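Local structure of carbohydrate binding module family 33 and 10 domain protein (Teredinibacter turnerae, 6RW7) at residues C28-A31 and F32-R36; E17-P20 and D21-S24. The protein is an AA10 lytic polysaccharide monooxygenase, of which this chain is the copper-binding domain, and probably acts on cellulose. All coordinates share one frame; numbering follows the deposited sequence.

Contact 1 of 2, residues C28-A31 and F32-R36; sequences CDEA and FANYR
C28 and F32 meet across the first turn of α-helix 29-37 in this AA10 beta-sandwich domain, with C28 at the N-cap position. The CB of C28 sits over one face of the F32 ring, off centre toward CE2 and CZ, 3.6 Å from the ring centroid and 20° off the ring normal, a CH-pi contact. The SG of C28 makes a looser, oblique sulfur-aromatic approach at 4.8 Å from the same centroid, and its disulfide to C14 ties this helix start to helix 10-17. F32 carries its CG beside the backbone N and opposite the carbonyl carbon (chi1 -68°), which swings the ring back along the helix to C28. W45 meets the ring edge-to-face. Replacing F32 with alanine would probably open a gap between the disulfide and W45 and cost W45 its edge-to-face contact. The i to i+4 bonds begin with F32 N to C28 O, at 2.9 Å and nearly straight. N34 folds back in the same way, and its ND2 bonds P83 O. In one of two E30 conformers, its extended chain lies beside this amide and its OE2 bonds N85 N. On the solvent side, R36 lays its guanidinium over the carbonyl O of F32. One water lies at the guanidinium edge, in its plane; it accepts from R36 NH2 at 2.9 Å and donates to D29 O at 2.8 Å.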
loop_
_atom_site.group_PDB
_atom_site.type_symbol
_atom_site.label_atom_id
_atom_site.label_comp_id
_atom_site.label_asym_id
_atom_site.label_seq_id
_atom_site.Cartn_x
_atom_site.Cartn_y
_atom_site.Cartn_z
ATOM N N CYS A 28 3.514 -4.833 -15.659
ATOM C CA CYS A 28 2.874 -5.796 -14.722
ATOM C C CYS A 28 2.946 -7.238 -15.246
ATOM O O CYS A 28 2.417 -8.141 -14.596
ATOM C CB CYS A 28 1.411 -5.440 -14.519
ATOM S SG CYS A 28 1.175 -3.831 -13.729
ATOM N N ASP A 29 3.636 -7.486 -16.350
ATOM C CA ASP A 29 3.564 -8.816 -16.997
ATOM C C ASP A 29 4.014 -9.917 -16.035
ATOM O O ASP A 29 3.371 -10.964 -15.978
ATOM C CB ASP A 29 4.404 -8.839 -18.271
ATOM C CG ASP A 29 3.724 -8.174 -19.461
ATOM O OD1 ASP A 29 2.585 -7.653 -19.308
ATOM O OD2 ASP A 29 4.366 -8.135 -20.532
ATOM N N GLU A 30 5.118 -9.717 -15.311
ATOM C CA GLU A 30 5.680 -10.758 -14.420
ATOM C C GLU A 30 4.700 -11.010 -13.267
ATOM O O GLU A 30 4.436 -12.162 -12.953
ATOM C CB GLU A 30 7.054 -10.308 -13.933
ATOM C CG GLU A 30 7.993 -11.453 -13.647
ATOM C CD GLU A 30 9.373 -10.955 -13.270
ATOM O OE1 GLU A 30 10.068 -10.434 -14.172
ATOM O OE2 GLU A 30 9.717 -11.035 -12.065
ATOM N N ALA A 31 4.206 -9.933 -12.643
ATOM C CA ALA A 31 3.239 -10.049 -11.528
ATOM C C ALA A 31 2.013 -10.840 -12.022
ATOM O O ALA A 31 1.585 -11.771 -11.347
ATOM C CB ALA A 31 2.857 -8.686 -11.013
ATOM N N PHE A 32 1.467 -10.461 -13.179
ATOM C CA PHE A 32 0.286 -11.135 -13.769
ATOM C C PHE A 32 0.573 -12.618 -14.039
ATOM O O PHE A 32 -0.239 -13.500 -13.698
ATOM C CB PHE A 32 -0.137 -10.431 -15.055
ATOM C CG PHE A 32 -0.716 -9.039 -14.944
ATOM C CD1 PHE A 32 -1.342 -8.554 -13.797
ATOM C CD2 PHE A 32 -0.677 -8.215 -16.052
ATOM C CE1 PHE A 32 -1.919 -7.296 -13.783
ATOM C CE2 PHE A 32 -1.238 -6.947 -16.038
ATOM C CZ PHE A 32 -1.857 -6.490 -14.892
ATOM N N ALA A 33 1.716 -12.885 -14.675
ATOM C CA ALA A 33 2.115 -14.252 -15.065
ATOM C C ALA A 33 2.371 -15.135 -13.843
ATOM O O ALA A 33 1.881 -16.263 -13.773
ATOM C CB ALA A 33 3.319 -14.167 -15.961
ATOM N N ASN A 34 3.082 -14.608 -12.852
ATOM C CA ASN A 34 3.442 -15.379 -11.649
ATOM C C ASN A 34 2.165 -15.666 -10.867
ATOM O O ASN A 34 2.046 -16.740 -10.322
ATOM C CB ASN A 34 4.496 -14.653 -10.803
ATOM C CG ASN A 34 5.863 -14.605 -11.460
ATOM O OD1 ASN A 34 6.068 -15.183 -12.536
ATOM N ND2 ASN A 34 6.808 -13.907 -10.844
ATOM N N TYR A 35 1.185 -14.760 -10.871
ATOM C CA TYR A 35 -0.075 -15.013 -10.146
ATOM C C TYR A 35 -0.821 -16.149 -10.857
ATOM O O TYR A 35 -1.308 -17.045 -10.181
ATOM C CB TYR A 35 -0.869 -13.714 -10.022
ATOM C CG TYR A 35 -2.050 -13.812 -9.107
ATOM C CD1 TYR A 35 -1.917 -14.116 -7.763
ATOM C CD2 TYR A 35 -3.321 -13.526 -9.583
ATOM C CE1 TYR A 35 -3.012 -14.176 -6.926
ATOM C CE2 TYR A 35 -4.425 -13.565 -8.746
ATOM C CZ TYR A 35 -4.271 -13.886 -7.409
ATOM O OH TYR A 35 -5.350 -13.955 -6.576
ATOM N N ARG A 36 -0.951 -16.111 -12.181
ATOM C CA ARG A 36 -1.642 -17.215 -12.907
ATOM C C ARG A 36 -0.913 -18.544 -12.622
ATOM O O ARG A 36 -1.581 -19.579 -12.390
ATOM C CB ARG A 36 -1.698 -16.944 -14.416
ATOM C CG ARG A 36 -2.718 -15.897 -14.848
ATOM C CD ARG A 36 -2.830 -15.825 -16.360
ATOM N NE ARG A 36 -1.605 -15.394 -17.005
ATOM C CZ ARG A 36 -1.265 -14.127 -17.249
ATOM N NH1 ARG A 36 -2.064 -13.121 -16.889
ATOM N NH2 ARG A 36 -0.118 -13.861 -17.838
HETATM O O HOH W 1 1.866 -11.751 -18.260
#

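Contact 2 of 2, residues E17-P20 and D21-S24; sequences EQKP and DNPS
K19 to N22 form a type I beta turn, closed by a 3.2 Å hydrogen bond from N22 N to K19 O whose donor stands well above the carbonyl plane. The Q18 side chain then joins the two arms, bonding both the backbone and the hydroxyl of S24. Its amide is gripped at both ends. OE1 accepts from S24 N at 2.7 Å, in the carbonyl plane and on a lone pair. NE2 donates to S24 OG at 3.0 Å, with the hydroxyl almost in the amide plane. These two bonds fix which way the amide is flipped. S25 N also bonds OE1, so two backbone N-H groups share this oxygen. The Q18 chain bends at chi2 (-65°), which brings its amide across to the second arm. The CA of P23 packs against the same OE1 at 3.2 Å. S24 OG also meets a water, which makes a weak bond to E17 O. A second water bridges the arms, accepting from K19 N and donating to N22 O at 2.8 Å. N22 lies alongside K19, and D21 OD1 bonds Y46 OH, each in one of two conformers. The ammonium of K19 turns back to G15 O. The K19 side chain is about 13 Å from the copper(II) ion, whose ligands E5, D101 and H165 lie on strands 3-6, 96-101 and 165-172. The loop itself leaves helix 10-17 at Q18 and leads toward helix 29-37, where P20 touches F32 and R36.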
loop_
_atom_site.group_PDB
_atom_site.type_symbol
_atom_site.label_atom_id
_atom_site.label_comp_id
_atom_site.label_asym_id
_atom_site.label_seq_id
_atom_site.Cartn_x
_atom_site.Cartn_y
_atom_site.Cartn_z
ATOM N N GLU A 17 -4.337 0.922 -13.467
ATOM C CA GLU A 17 -3.777 1.202 -14.804
ATOM C C GLU A 17 -3.815 -0.067 -15.654
ATOM O O GLU A 17 -4.625 -0.134 -16.567
ATOM C CB GLU A 17 -2.368 1.760 -14.683
ATOM C CG GLU A 17 -2.336 3.135 -14.075
ATOM C CD GLU A 17 -0.944 3.721 -13.930
ATOM O OE1 GLU A 17 -0.021 3.277 -14.705
ATOM O OE2 GLU A 17 -0.773 4.610 -13.058
ATOM N N GLN A 18 -2.981 -1.052 -15.375
ATOM C CA GLN A 18 -2.852 -2.237 -16.252
ATOM C C GLN A 18 -3.780 -3.335 -15.746
ATOM O O GLN A 18 -3.808 -3.611 -14.529
ATOM C CB GLN A 18 -1.408 -2.723 -16.306
ATOM C CG GLN A 18 -0.434 -1.680 -16.830
ATOM C CD GLN A 18 -0.766 -1.366 -18.270
ATOM O OE1 GLN A 18 -1.117 -2.258 -19.058
ATOM N NE2 GLN A 18 -0.709 -0.093 -18.621
ATOM N N LYS A 19 -4.513 -3.947 -16.677
ATOM C CA LYS A 19 -5.371 -5.120 -16.417
ATOM C C LYS A 19 -4.822 -6.302 -17.201
ATOM O O LYS A 19 -4.354 -6.146 -18.335
ATOM C CB LYS A 19 -6.809 -4.914 -16.887
ATOM C CG LYS A 19 -7.508 -3.647 -16.435
ATOM C CD LYS A 19 -7.800 -3.677 -14.980
ATOM C CE LYS A 19 -8.799 -2.616 -14.587
ATOM N NZ LYS A 19 -8.220 -1.270 -14.760
ATOM N N PRO A 20 -4.836 -7.504 -16.613
ATOM C CA PRO A 20 -4.126 -8.628 -17.216
ATOM C C PRO A 20 -4.756 -9.139 -18.515
ATOM O O PRO A 20 -4.053 -9.766 -19.321
ATOM C CB PRO A 20 -4.167 -9.702 -16.122
ATOM C CG PRO A 20 -5.385 -9.337 -15.293
ATOM C CD PRO A 20 -5.417 -7.827 -15.297
ATOM N N ASP A 21 -6.035 -8.864 -18.730
ATOM C CA ASP A 21 -6.724 -9.345 -19.954
ATOM C C ASP A 21 -6.513 -8.348 -21.107
ATOM O O ASP A 21 -6.917 -8.675 -22.236
ATOM C CB ASP A 21 -8.178 -9.725 -19.649
ATOM C CG ASP A 21 -8.963 -8.797 -18.727
ATOM O OD1 ASP A 21 -8.347 -8.000 -17.978
ATOM O OD2 ASP A 21 -10.200 -8.909 -18.741
ATOM N N ASN A 22 -5.867 -7.208 -20.888
ATOM C CA ASN A 22 -5.689 -6.207 -21.978
ATOM C C ASN A 22 -4.631 -5.177 -21.600
ATOM O O ASN A 22 -4.857 -3.969 -21.657
ATOM C CB ASN A 22 -7.010 -5.534 -22.360
ATOM C CG ASN A 22 -7.524 -4.568 -21.316
ATOM O OD1 ASN A 22 -7.216 -4.688 -20.130
ATOM N ND2 ASN A 22 -8.282 -3.580 -21.767
ATOM N N PRO A 23 -3.408 -5.604 -21.254
ATOM C CA PRO A 23 -2.398 -4.615 -20.878
ATOM C C PRO A 23 -1.939 -3.747 -22.054
ATOM O O PRO A 23 -1.968 -4.198 -23.208
ATOM C CB PRO A 23 -1.238 -5.443 -20.341
ATOM C CG PRO A 23 -1.437 -6.815 -20.926
ATOM C CD PRO A 23 -2.916 -6.985 -21.205
ATOM N N SER A 24 -1.549 -2.506 -21.757
ATOM C CA SER A 24 -0.995 -1.551 -22.745
ATOM C C SER A 24 0.490 -1.309 -22.446
ATOM O O SER A 24 1.120 -0.557 -23.189
ATOM C CB SER A 24 -1.760 -0.257 -22.742
ATOM O OG SER A 24 -1.648 0.367 -21.471
HETATM O O HOH W 2 -4.018 -0.098 -19.816
HETATM O O HOH W 3 -5.054 -2.631 -19.201
#

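In the fold
Contacts 1 and 2 lie in series along the chain, with centres 11 Å apart. Contact 1 is partly buried and belongs to helix 29-37; contact 2 is a surface loop between that helix and helix 10-17. Their chemistry differs accordingly. Regular backbone bonds and an aromatic face carry contact 1, whereas a side-chain amide and a serine carry contact 2. Both have a bridging water. The two touch at F32, whose CZ packs 3.5 Å from Q18 O and whose CE2 lies 3.5 Å from P20 CA. C28 SG also packs on Q18 CB. The loop thus covers part of F32, and it and the disulfide are two separate connections between the same helices.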